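Local coordinates for protein thiosulfate reductase (Thermus thermophilus, PDB 2VPZ) that probably works as a molybdenum oxidoreductase that reduces sulfur compounds such as polysulfide, carrying two molybdopterin guanine dinucleotides and a 4Fe-4S cluster, at residues V649-E655 / I688-Y694; L262-V267 / V293-P298; A175-V179 / D726-G730. All coordinates share one frame; numbering follows the deposited sequence.

Overall arrangement
From the N terminus, the first contact segment met is on helix 168-184, one half of contact 3, whose other half arrives more than 500 residues later in the loop 726-730; this long closure joins the molybdopterin oxidoreductase region to the C-terminal dinucleotide-binding region. Both other contacts nest inside it. Contact 2 closes a short loop in which helix 257-270 meets the linker between helices 287-292 and 298-305. Contact 1 follows in series in the dinucleotide-binding region, with 32 residues between its segments, and brings the end of strand 648-650 and the start of helix 653-658 to strand 692-696. None of the three touches another.

Contact 1 of 3, residues V649-E655 / I688-Y694; sequences VWIHKEE and IRKDCVY
Lys690 reaches across to Glu654 in a salt bridge, NZ to OE1 2.7 Å, meeting that oxygen on its anti side. The pair closes one end of a contact in the molybdopterin dinucleotide binding domain, a member of the double-psi beta-barrel clan, where the strand-to-helix turn 649-655 faces the loop running into strand 692-696. A water joins Lys690 NZ to Glu655 OE2, an oxygen that also pairs with Arg658. On its way the extended lysine chain passes over His652, with Lys690 CE 4.3 Å from the centroid of the imidazole, a CH-pi contact over the face. With CG anti to the backbone N (chi1 -170°), the His652 ring turns ND1 to Glu654 N, accepting its N-H at 3.0 Å and capping helix 653-658. A second water accepts from His652 N and donates to Arg689 O and Cys692 O, bridging the two segments. At the strand end, Trp650 N gives Tyr694 O a nearly straight bond of 3.0 Å (169°), and the return bond from Tyr694 N is weak. Here the edge of Tyr694 meets the five-membered ring of Trp650 in a T-shaped stack, centroids 5.0 Å apart and planes at 72°. A leucine in place of Trp650 would probably leave the Tyr694 edge without an aromatic face and cost Lys683, and in part Arg238, a cation-pi partner. The Tyr694 side chain lies about 4 Å from a bound molybdopterin guanine dinucleotide. Val693 packs by both branches: its CG1 is 3.7 Å from Val649 CG1, and its CG2 3.5 Å from Ile651 CG2.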
loop_
_atom_site.group_PDB
_atom_site.type_symbol
_atom_site.label_atom_id
_atom_site.label_comp_id
_atom_site.label_asym_id
_atom_site.label_seq_id
_atom_site.Cartn_x
_atom_site.Cartn_y
_atom_site.Cartn_z
ATOM N N VAL A 649 -6.628 -20.624 -24.558
ATOM C CA VAL A 649 -6.235 -19.783 -25.747
ATOM C C VAL A 649 -6.214 -18.286 -25.384
ATOM O O VAL A 649 -7.228 -17.766 -24.925
ATOM C CB VAL A 649 -7.239 -19.850 -27.017
ATOM C CG1 VAL A 649 -6.456 -19.532 -28.329
ATOM C CG2 VAL A 649 -7.967 -21.170 -27.122
ATOM N N TRP A 650 -5.089 -17.605 -25.607
ATOM C CA TRP A 650 -4.951 -16.170 -25.317
ATOM C C TRP A 650 -5.344 -15.322 -26.570
ATOM O O TRP A 650 -4.723 -15.466 -27.628
ATOM C CB TRP A 650 -3.500 -15.804 -24.920
ATOM C CG TRP A 650 -2.903 -16.491 -23.667
ATOM C CD1 TRP A 650 -3.193 -17.744 -23.205
ATOM C CD2 TRP A 650 -1.946 -15.934 -22.741
ATOM N NE1 TRP A 650 -2.495 -17.993 -22.048
ATOM C CE2 TRP A 650 -1.725 -16.903 -21.736
ATOM C CE3 TRP A 650 -1.273 -14.704 -22.652
ATOM C CZ2 TRP A 650 -0.825 -16.690 -20.657
ATOM C CZ3 TRP A 650 -0.374 -14.487 -21.573
ATOM C CH2 TRP A 650 -0.175 -15.478 -20.592
ATOM N N ILE A 651 -6.400 -14.502 -26.450
ATOM C CA ILE A 651 -6.825 -13.586 -27.521
ATOM C C ILE A 651 -6.958 -12.210 -26.889
ATOM O O ILE A 651 -7.321 -12.095 -25.701
ATOM C CB ILE A 651 -8.251 -13.864 -28.150
ATOM C CG1 ILE A 651 -8.895 -15.082 -27.548
ATOM C CG2 ILE A 651 -8.162 -13.943 -29.693
ATOM C CD1 ILE A 651 -9.920 -14.796 -26.439
ATOM N N HIS A 652 -6.689 -11.176 -27.682
ATOM C CA HIS A 652 -6.846 -9.837 -27.190
ATOM C C HIS A 652 -8.309 -9.582 -26.794
ATOM O O HIS A 652 -9.225 -10.046 -27.468
ATOM C CB HIS A 652 -6.452 -8.714 -28.179
ATOM C CG HIS A 652 -6.391 -7.357 -27.589
ATOM N ND1 HIS A 652 -7.506 -6.638 -27.292
ATOM C CD2 HIS A 652 -5.364 -6.654 -27.100
ATOM C CE1 HIS A 652 -7.172 -5.550 -26.635
ATOM N NE2 HIS A 652 -5.863 -5.534 -26.502
ATOM N N LYS A 653 -8.514 -8.865 -25.676
ATOM C CA LYS A 653 -9.834 -8.506 -25.114
ATOM C C LYS A 653 -10.876 -7.948 -26.111
ATOM O O LYS A 653 -12.067 -8.267 -26.038
ATOM C CB LYS A 653 -9.660 -7.490 -23.969
ATOM C CG LYS A 653 -9.448 -8.081 -22.607
ATOM C CD LYS A 653 -8.677 -7.168 -21.673
ATOM C CE LYS A 653 -9.350 -7.059 -20.291
ATOM N NZ LYS A 653 -8.648 -6.096 -19.374
ATOM N N GLU A 654 -10.410 -7.088 -27.009
ATOM C CA GLU A 654 -11.230 -6.453 -28.041
ATOM C C GLU A 654 -11.592 -7.413 -29.205
ATOM O O GLU A 654 -12.610 -7.215 -29.886
ATOM C CB GLU A 654 -10.547 -5.160 -28.563
ATOM C CG GLU A 654 -10.871 -3.870 -27.747
ATOM C CD GLU A 654 -9.662 -2.910 -27.522
ATOM O OE1 GLU A 654 -9.041 -2.465 -28.513
ATOM O OE2 GLU A 654 -9.380 -2.594 -26.332
ATOM N N GLU A 655 -10.783 -8.441 -29.447
ATOM C CA GLU A 655 -11.124 -9.411 -30.494
ATOM C C GLU A 655 -12.165 -10.376 -29.921
ATOM O O GLU A 655 -13.166 -10.629 -30.563
ATOM C CB GLU A 655 -9.919 -10.222 -30.992
ATOM C CG GLU A 655 -8.752 -9.412 -31.543
ATOM C CD GLU A 655 -9.060 -8.704 -32.861
ATOM O OE1 GLU A 655 -9.308 -9.426 -33.863
ATOM O OE2 GLU A 655 -9.058 -7.461 -32.890
ATOM N N ILE A 688 -1.513 -9.512 -25.176
ATOM C CA ILE A 688 -1.147 -9.997 -26.510
ATOM C C ILE A 688 -1.633 -9.073 -27.643
ATOM O O ILE A 688 -2.664 -8.398 -27.503
ATOM C CB ILE A 688 -1.704 -11.491 -26.745
ATOM C CG1 ILE A 688 -1.049 -12.154 -27.956
ATOM C CG2 ILE A 688 -3.254 -11.465 -26.855
ATOM C CD1 ILE A 688 -0.685 -13.677 -27.784
ATOM N N ARG A 689 -0.871 -9.003 -28.733
ATOM C CA ARG A 689 -1.236 -8.201 -29.919
ATOM C C ARG A 689 -2.541 -8.823 -30.539
ATOM O O ARG A 689 -2.916 -9.951 -30.183
ATOM C CB ARG A 689 -0.089 -8.185 -30.950
ATOM C CG ARG A 689 1.262 -7.649 -30.411
ATOM C CD ARG A 689 2.399 -7.699 -31.458
ATOM N NE ARG A 689 1.928 -7.472 -32.828
ATOM C CZ ARG A 689 2.082 -6.366 -33.546
ATOM N NH1 ARG A 689 2.718 -5.319 -33.044
ATOM N NH2 ARG A 689 1.598 -6.299 -34.781
ATOM N N LYS A 690 -3.219 -8.104 -31.446
ATOM C CA LYS A 690 -4.481 -8.519 -32.089
ATOM C C LYS A 690 -4.329 -9.499 -33.285
ATOM O O LYS A 690 -5.305 -10.107 -33.758
ATOM C CB LYS A 690 -5.306 -7.283 -32.527
ATOM C CG LYS A 690 -5.703 -6.335 -31.382
ATOM C CD LYS A 690 -6.597 -5.166 -31.825
ATOM C CE LYS A 690 -6.871 -4.186 -30.669
ATOM N NZ LYS A 690 -8.085 -3.321 -30.865
ATOM N N ASP A 691 -3.062 -9.606 -33.717
ATOM C CA ASP A 691 -2.436 -10.436 -34.797
ATOM C C ASP A 691 -2.332 -11.907 -34.418
ATOM O O ASP A 691 -2.020 -12.768 -35.254
ATOM C CB ASP A 691 -0.923 -10.273 -34.927
ATOM C CG ASP A 691 -0.452 -8.928 -35.346
ATOM O OD1 ASP A 691 -0.915 -8.446 -36.377
ATOM O OD2 ASP A 691 0.458 -8.416 -34.668
ATOM N N CYS A 692 -2.359 -12.132 -33.118
ATOM C CA CYS A 692 -2.037 -13.412 -32.564
ATOM C C CYS A 692 -2.963 -14.034 -31.611
ATOM O O CYS A 692 -3.875 -13.403 -31.081
ATOM C CB CYS A 692 -0.657 -13.315 -31.873
ATOM S SG CYS A 692 0.742 -12.734 -32.824
ATOM N N VAL A 693 -2.612 -15.280 -31.341
ATOM C CA VAL A 693 -3.286 -16.169 -30.423
ATOM C C VAL A 693 -2.144 -17.098 -29.885
ATOM O O VAL A 693 -1.150 -17.369 -30.574
ATOM C CB VAL A 693 -4.459 -16.915 -31.217
ATOM C CG1 VAL A 693 -4.342 -18.412 -31.131
ATOM C CG2 VAL A 693 -5.830 -16.419 -30.694
ATOM N N TYR A 694 -2.259 -17.529 -28.638
ATOM C CA TYR A 694 -1.232 -18.333 -27.961
ATOM C C TYR A 694 -1.830 -19.519 -27.144
ATOM O O TYR A 694 -2.893 -19.356 -26.539
ATOM C CB TYR A 694 -0.437 -17.394 -27.005
ATOM C CG TYR A 694 0.556 -18.063 -26.048
ATOM C CD1 TYR A 694 1.869 -18.326 -26.439
ATOM C CD2 TYR A 694 0.161 -18.471 -24.760
ATOM C CE1 TYR A 694 2.787 -18.985 -25.587
ATOM C CE2 TYR A 694 1.066 -19.135 -23.890
ATOM C CZ TYR A 694 2.384 -19.389 -24.316
ATOM O OH TYR A 694 3.290 -20.034 -23.496
HETATM O O HOH W 1 -5.223 -11.423 -30.283
HETATM O O HOH W 2 -7.070 -9.345 -36.371
HETATM O O HOH W 3 -9.955 -5.130 -31.765
#

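Contact 2 of 3, residues L262-V267 / V293-P298; sequences LAWIHV and VKDFTP
His266 donates from ND1 to Val293 O at 3.0 Å, the one hydrogen bond joining the two segments. The donor lies nearly in line with the C=O bond (161°), tilted modestly from the imidazole plane. The arrangement is a helix held against an interhelical linker in the molybdopterin oxidoreductase region: helix 257-270 carries the histidine, and 293-297 connects helix 287-292 to helix 298-305. Around the ring the linker wraps closely. Lys294 O faces the CE1 edge in plane, Thr297 CA stands over the centre of one face, and Phe296 O comes within 3.1 Å of His266 CB without a hydrogen bond to the ring. With chi1 at 174°, CG of His266 lies anti to the backbone N and the imidazole reaches the linker. Tyr270, one turn on, stacks on the same ring.

Hydrophobic contacts flank the polar centre. Leu262 runs alongside Phe296 with its CD1 over the ring face, 4.1 Å from the Phe296 centroid, a CH-pi contact toward the rim. Val293 wedges against the helix, its CG2 3.5 Å from Ile265 CG2 and its CG1 3.5 Å from His266 CB. What positions these groups is the linker's own bend: Phe296 is the centre of an inverse gamma turn, its backbone psi of 81° aiming its carbonyl at the helix, where it also receives a CA-H...O contact from Ala263. Beyond it, Thr297 OG1 caps Glu299 N at the start of helix 298-305. Pro298, the first residue of that helix, sets its CG 3.6 Å from Val267 CG2.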
loop_
_atom_site.group_PDB
_atom_site.type_symbol
_atom_site.label_atom_id
_atom_site.label_comp_id
_atom_site.label_asym_id
_atom_site.label_seq_id
_atom_site.Cartn_x
_atom_site.Cartn_y
_atom_site.Cartn_z
ATOM N N LEU A 262 19.269 -5.894 -36.890
ATOM C CA LEU A 262 20.087 -5.156 -37.885
ATOM C C LEU A 262 20.180 -3.630 -37.587
ATOM O O LEU A 262 21.252 -3.027 -37.738
ATOM C CB LEU A 262 19.568 -5.362 -39.332
ATOM C CG LEU A 262 19.642 -6.779 -39.925
ATOM C CD1 LEU A 262 18.932 -6.827 -41.278
ATOM C CD2 LEU A 262 21.104 -7.235 -40.065
ATOM N N ALA A 263 19.067 -3.020 -37.170
ATOM C CA ALA A 263 19.010 -1.582 -36.833
ATOM C C ALA A 263 19.766 -1.242 -35.525
ATOM O O ALA A 263 20.167 -0.096 -35.308
ATOM C CB ALA A 263 17.533 -1.067 -36.760
ATOM N N TRP A 264 19.940 -2.220 -34.646
ATOM C CA TRP A 264 20.718 -2.013 -33.428
ATOM C C TRP A 264 22.205 -2.139 -33.824
ATOM O O TRP A 264 23.058 -1.411 -33.306
ATOM C CB TRP A 264 20.371 -3.020 -32.321
ATOM C CG TRP A 264 19.136 -2.689 -31.494
ATOM C CD1 TRP A 264 18.488 -1.478 -31.409
ATOM C CD2 TRP A 264 18.411 -3.582 -30.631
ATOM N NE1 TRP A 264 17.412 -1.576 -30.558
ATOM C CE2 TRP A 264 17.341 -2.851 -30.066
ATOM C CE3 TRP A 264 18.567 -4.933 -30.283
ATOM C CZ2 TRP A 264 16.419 -3.431 -29.162
ATOM C CZ3 TRP A 264 17.659 -5.518 -29.386
ATOM C CH2 TRP A 264 16.595 -4.760 -28.837
ATOM N N ILE A 265 22.513 -3.069 -34.726
ATOM C CA ILE A 265 23.887 -3.281 -35.233
ATOM C C ILE A 265 24.295 -1.930 -35.877
ATOM O O ILE A 265 25.379 -1.400 -35.624
ATOM C CB ILE A 265 23.969 -4.474 -36.314
ATOM C CG1 ILE A 265 24.113 -5.845 -35.624
ATOM C CG2 ILE A 265 25.142 -4.218 -37.284
ATOM C CD1 ILE A 265 23.726 -7.058 -36.527
ATOM N N HIS A 266 23.400 -1.380 -36.691
ATOM C CA HIS A 266 23.598 -0.069 -37.324
ATOM C C HIS A 266 23.857 1.061 -36.289
ATOM O O HIS A 266 24.769 1.867 -36.476
ATOM C CB HIS A 266 22.378 0.347 -38.203
ATOM C CG HIS A 266 22.424 1.725 -38.771
ATOM N ND1 HIS A 266 22.405 1.969 -40.121
ATOM C CD2 HIS A 266 22.472 2.919 -38.183
ATOM C CE1 HIS A 266 22.455 3.264 -40.342
ATOM N NE2 HIS A 266 22.497 3.864 -39.171
ATOM N N VAL A 267 23.071 1.144 -35.212
ATOM C CA VAL A 267 23.282 2.215 -34.225
ATOM C C VAL A 267 24.633 2.121 -33.460
ATOM O O VAL A 267 25.274 3.134 -33.227
ATOM C CB VAL A 267 22.079 2.373 -33.191
ATOM C CG1 VAL A 267 22.399 3.479 -32.156
ATOM C CG2 VAL A 267 20.773 2.717 -33.942
ATOM N N VAL A 293 25.121 -3.068 -43.443
ATOM C CA VAL A 293 24.165 -2.420 -42.563
ATOM C C VAL A 293 23.920 -0.897 -42.730
ATOM O O VAL A 293 23.275 -0.249 -41.886
ATOM C CB VAL A 293 24.611 -2.752 -41.087
ATOM C CG1 VAL A 293 24.624 -1.494 -40.218
ATOM C CG2 VAL A 293 23.739 -3.872 -40.503
ATOM N N LYS A 294 24.404 -0.343 -43.836
ATOM C CA LYS A 294 24.312 1.089 -44.145
ATOM C C LYS A 294 22.907 1.755 -44.118
ATOM O O LYS A 294 22.689 2.788 -43.462
ATOM C CB LYS A 294 24.987 1.370 -45.504
ATOM C CG LYS A 294 25.066 2.842 -45.921
ATOM C CD LYS A 294 25.114 3.003 -47.442
ATOM C CE LYS A 294 25.789 4.315 -47.865
ATOM N NZ LYS A 294 25.092 5.538 -47.342
ATOM N N ASP A 295 21.959 1.143 -44.820
ATOM C CA ASP A 295 20.576 1.618 -44.927
ATOM C C ASP A 295 19.577 1.068 -43.879
ATOM O O ASP A 295 18.440 1.549 -43.796
ATOM C CB ASP A 295 20.021 1.339 -46.348
ATOM C CG ASP A 295 20.766 2.098 -47.466
ATOM O OD1 ASP A 295 20.706 3.349 -47.479
ATOM O OD2 ASP A 295 21.392 1.424 -48.321
ATOM N N PHE A 296 19.968 0.066 -43.092
ATOM C CA PHE A 296 19.068 -0.484 -42.066
ATOM C C PHE A 296 19.068 0.436 -40.836
ATOM O O PHE A 296 19.747 0.186 -39.839
ATOM C CB PHE A 296 19.475 -1.909 -41.660
ATOM C CG PHE A 296 19.618 -2.863 -42.821
ATOM C CD1 PHE A 296 20.744 -3.695 -42.921
ATOM C CD2 PHE A 296 18.644 -2.928 -43.819
ATOM C CE1 PHE A 296 20.902 -4.585 -44.000
ATOM C CE2 PHE A 296 18.780 -3.812 -44.915
ATOM C CZ PHE A 296 19.918 -4.642 -45.004
ATOM N N THR A 297 18.293 1.503 -40.917
ATOM C CA THR A 297 18.182 2.520 -39.871
ATOM C C THR A 297 16.970 2.369 -38.930
ATOM O O THR A 297 16.026 1.621 -39.248
ATOM C CB THR A 297 18.090 3.945 -40.541
ATOM O OG1 THR A 297 17.377 4.850 -39.706
ATOM C CG2 THR A 297 17.392 3.843 -41.918
ATOM N N PRO A 298 17.019 2.991 -37.713
ATOM C CA PRO A 298 15.868 2.872 -36.811
ATOM C C PRO A 298 14.533 3.298 -37.526
ATOM O O PRO A 298 13.455 2.878 -37.112
ATOM C CB PRO A 298 16.216 3.817 -35.669
ATOM C CG PRO A 298 17.733 3.688 -35.539
ATOM C CD PRO A 298 18.239 3.320 -36.952
#

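Contact 3 of 3, residues A175-V179 / D726-G730; sequences APREV and DPISG
Ala175 presses its methyl against the loop 726-730, CB lying 3.5 Å from Ser729 O. Next comes Pro176, whose CD and CG meet the serine hydroxyl: Ser729 OG sits 3.2 Å from Pro176 CD and 3.4 Å from Pro176 CG. The proline nitrogen has no hydrogen to give, and helix 168-184 is kinked here, since the N atoms of Pro176 and Arg177 make no bond to the preceding turn. The Ser729 hydroxyl donates instead within its own loop, OG to Asp726 OD2 at 2.7 Å, from above the carboxylate plane. Its chi1 of 88° places OG between the backbone N and the carbonyl carbon, where it can touch the proline and still reach the carboxylate.

This meeting joins two distant parts of a molybdopterin oxidoreductase: a helix of the molybdopterin oxidoreductase region and a loop of the dinucleotide-binding region, between strands 724-725 and 732-733. The Pro176 side chain is about 10 Å from both a bound molybdopterin guanine dinucleotide and the molybdenum atom. Asp726 forms an Asx turn, OD1 accepting from Ile728 N at 3.1 Å, again from above the carboxylate plane, and OD2 bonding also to Thr341 of helix 341-354. Pro176 CG comes no nearer than 4.2 Å to Asp726 OD2.

One turn past Ala175, Val179 splits its branches between two loop residues. With CG1 anti to the backbone N (chi1 173°), that methyl meets Ile728 CG2 at 3.9 Å, while Val179 CG2 lies 3.7 Å from Ser729 CB.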
loop_
_atom_site.group_PDB
_atom_site.type_symbol
_atom_site.label_atom_id
_atom_site.label_comp_id
_atom_site.label_asym_id
_atom_site.label_seq_id
_atom_site.Cartn_x
_atom_site.Cartn_y
_atom_site.Cartn_z
ATOM N N ALA A 175 18.950 -26.232 -33.535
ATOM C CA ALA A 175 19.774 -26.148 -34.742
ATOM C C ALA A 175 20.152 -24.717 -35.234
ATOM O O ALA A 175 21.336 -24.462 -35.497
ATOM C CB ALA A 175 19.153 -26.958 -35.910
ATOM N N PRO A 176 19.166 -23.793 -35.391
ATOM C CA PRO A 176 19.539 -22.453 -35.831
ATOM C C PRO A 176 20.658 -21.751 -35.072
ATOM O O PRO A 176 21.537 -21.119 -35.655
ATOM C CB PRO A 176 18.238 -21.659 -35.751
ATOM C CG PRO A 176 17.173 -22.660 -36.066
ATOM C CD PRO A 176 17.733 -24.047 -35.642
ATOM N N ARG A 177 20.620 -21.841 -33.753
ATOM C CA ARG A 177 21.612 -21.175 -32.954
ATOM C C ARG A 177 22.946 -21.955 -32.844
ATOM O O ARG A 177 23.997 -21.344 -32.661
ATOM C CB ARG A 177 21.061 -20.854 -31.566
ATOM C CG ARG A 177 20.841 -22.070 -30.684
ATOM C CD ARG A 177 21.037 -21.675 -29.234
ATOM N NE ARG A 177 21.194 -22.786 -28.314
ATOM C CZ ARG A 177 20.801 -22.772 -27.049
ATOM N NH1 ARG A 177 20.217 -21.687 -26.571
ATOM N NH2 ARG A 177 20.981 -23.831 -26.275
ATOM N N GLU A 178 22.912 -23.280 -32.963
ATOM C CA GLU A 178 24.145 -24.078 -32.868
ATOM C C GLU A 178 25.041 -23.863 -34.100
ATOM O O GLU A 178 26.273 -23.790 -33.991
ATOM C CB GLU A 178 23.855 -25.581 -32.665
ATOM C CG GLU A 178 23.231 -25.950 -31.297
ATOM C CD GLU A 178 23.916 -25.277 -30.097
ATOM O OE1 GLU A 178 23.197 -24.831 -29.163
ATOM O OE2 GLU A 178 25.172 -25.202 -30.082
ATOM N N VAL A 179 24.396 -23.765 -35.259
ATOM C CA VAL A 179 25.045 -23.529 -36.550
ATOM C C VAL A 179 25.620 -22.086 -36.522
ATOM O O VAL A 179 26.821 -21.895 -36.774
ATOM C CB VAL A 179 24.032 -23.696 -37.736
ATOM C CG1 VAL A 179 24.681 -23.278 -39.056
ATOM C CG2 VAL A 179 23.533 -25.161 -37.802
ATOM N N ASP A 726 14.400 -24.309 -42.701
ATOM C CA ASP A 726 15.527 -23.377 -42.688
ATOM C C ASP A 726 16.526 -24.019 -43.688
ATOM O O ASP A 726 16.968 -25.168 -43.495
ATOM C CB ASP A 726 16.178 -23.264 -41.276
ATOM C CG ASP A 726 17.361 -22.251 -41.224
ATOM O OD1 ASP A 726 17.737 -21.688 -42.268
ATOM O OD2 ASP A 726 17.900 -22.041 -40.107
ATOM N N PRO A 727 16.894 -23.298 -44.774
ATOM C CA PRO A 727 17.846 -23.819 -45.767
ATOM C C PRO A 727 19.344 -23.897 -45.315
ATOM O O PRO A 727 20.183 -24.455 -46.021
ATOM C CB PRO A 727 17.649 -22.915 -46.985
ATOM C CG PRO A 727 17.258 -21.562 -46.362
ATOM C CD PRO A 727 16.502 -21.922 -45.082
ATOM N N ILE A 728 19.639 -23.327 -44.146
ATOM C CA ILE A 728 20.985 -23.254 -43.541
ATOM C C ILE A 728 21.290 -24.273 -42.380
ATOM O O ILE A 728 22.339 -24.933 -42.382
ATOM C CB ILE A 728 21.306 -21.790 -42.963
ATOM C CG1 ILE A 728 21.521 -20.748 -44.069
ATOM C CG2 ILE A 728 22.533 -21.844 -42.037
ATOM C CD1 ILE A 728 22.314 -19.483 -43.608
ATOM N N SER A 729 20.350 -24.354 -41.423
ATOM C CA SER A 729 20.338 -25.193 -40.167
ATOM C C SER A 729 19.187 -26.226 -40.120
ATOM O O SER A 729 18.380 -26.111 -39.210
ATOM C CB SER A 729 20.099 -24.311 -38.938
ATOM O OG SER A 729 18.689 -24.174 -38.699
ATOM N N GLY A 730 19.067 -27.190 -41.032
ATOM C CA GLY A 730 17.930 -28.090 -40.962
ATOM C C GLY A 730 16.579 -27.824 -40.221
ATOM O O GLY A 730 15.657 -28.627 -40.357
#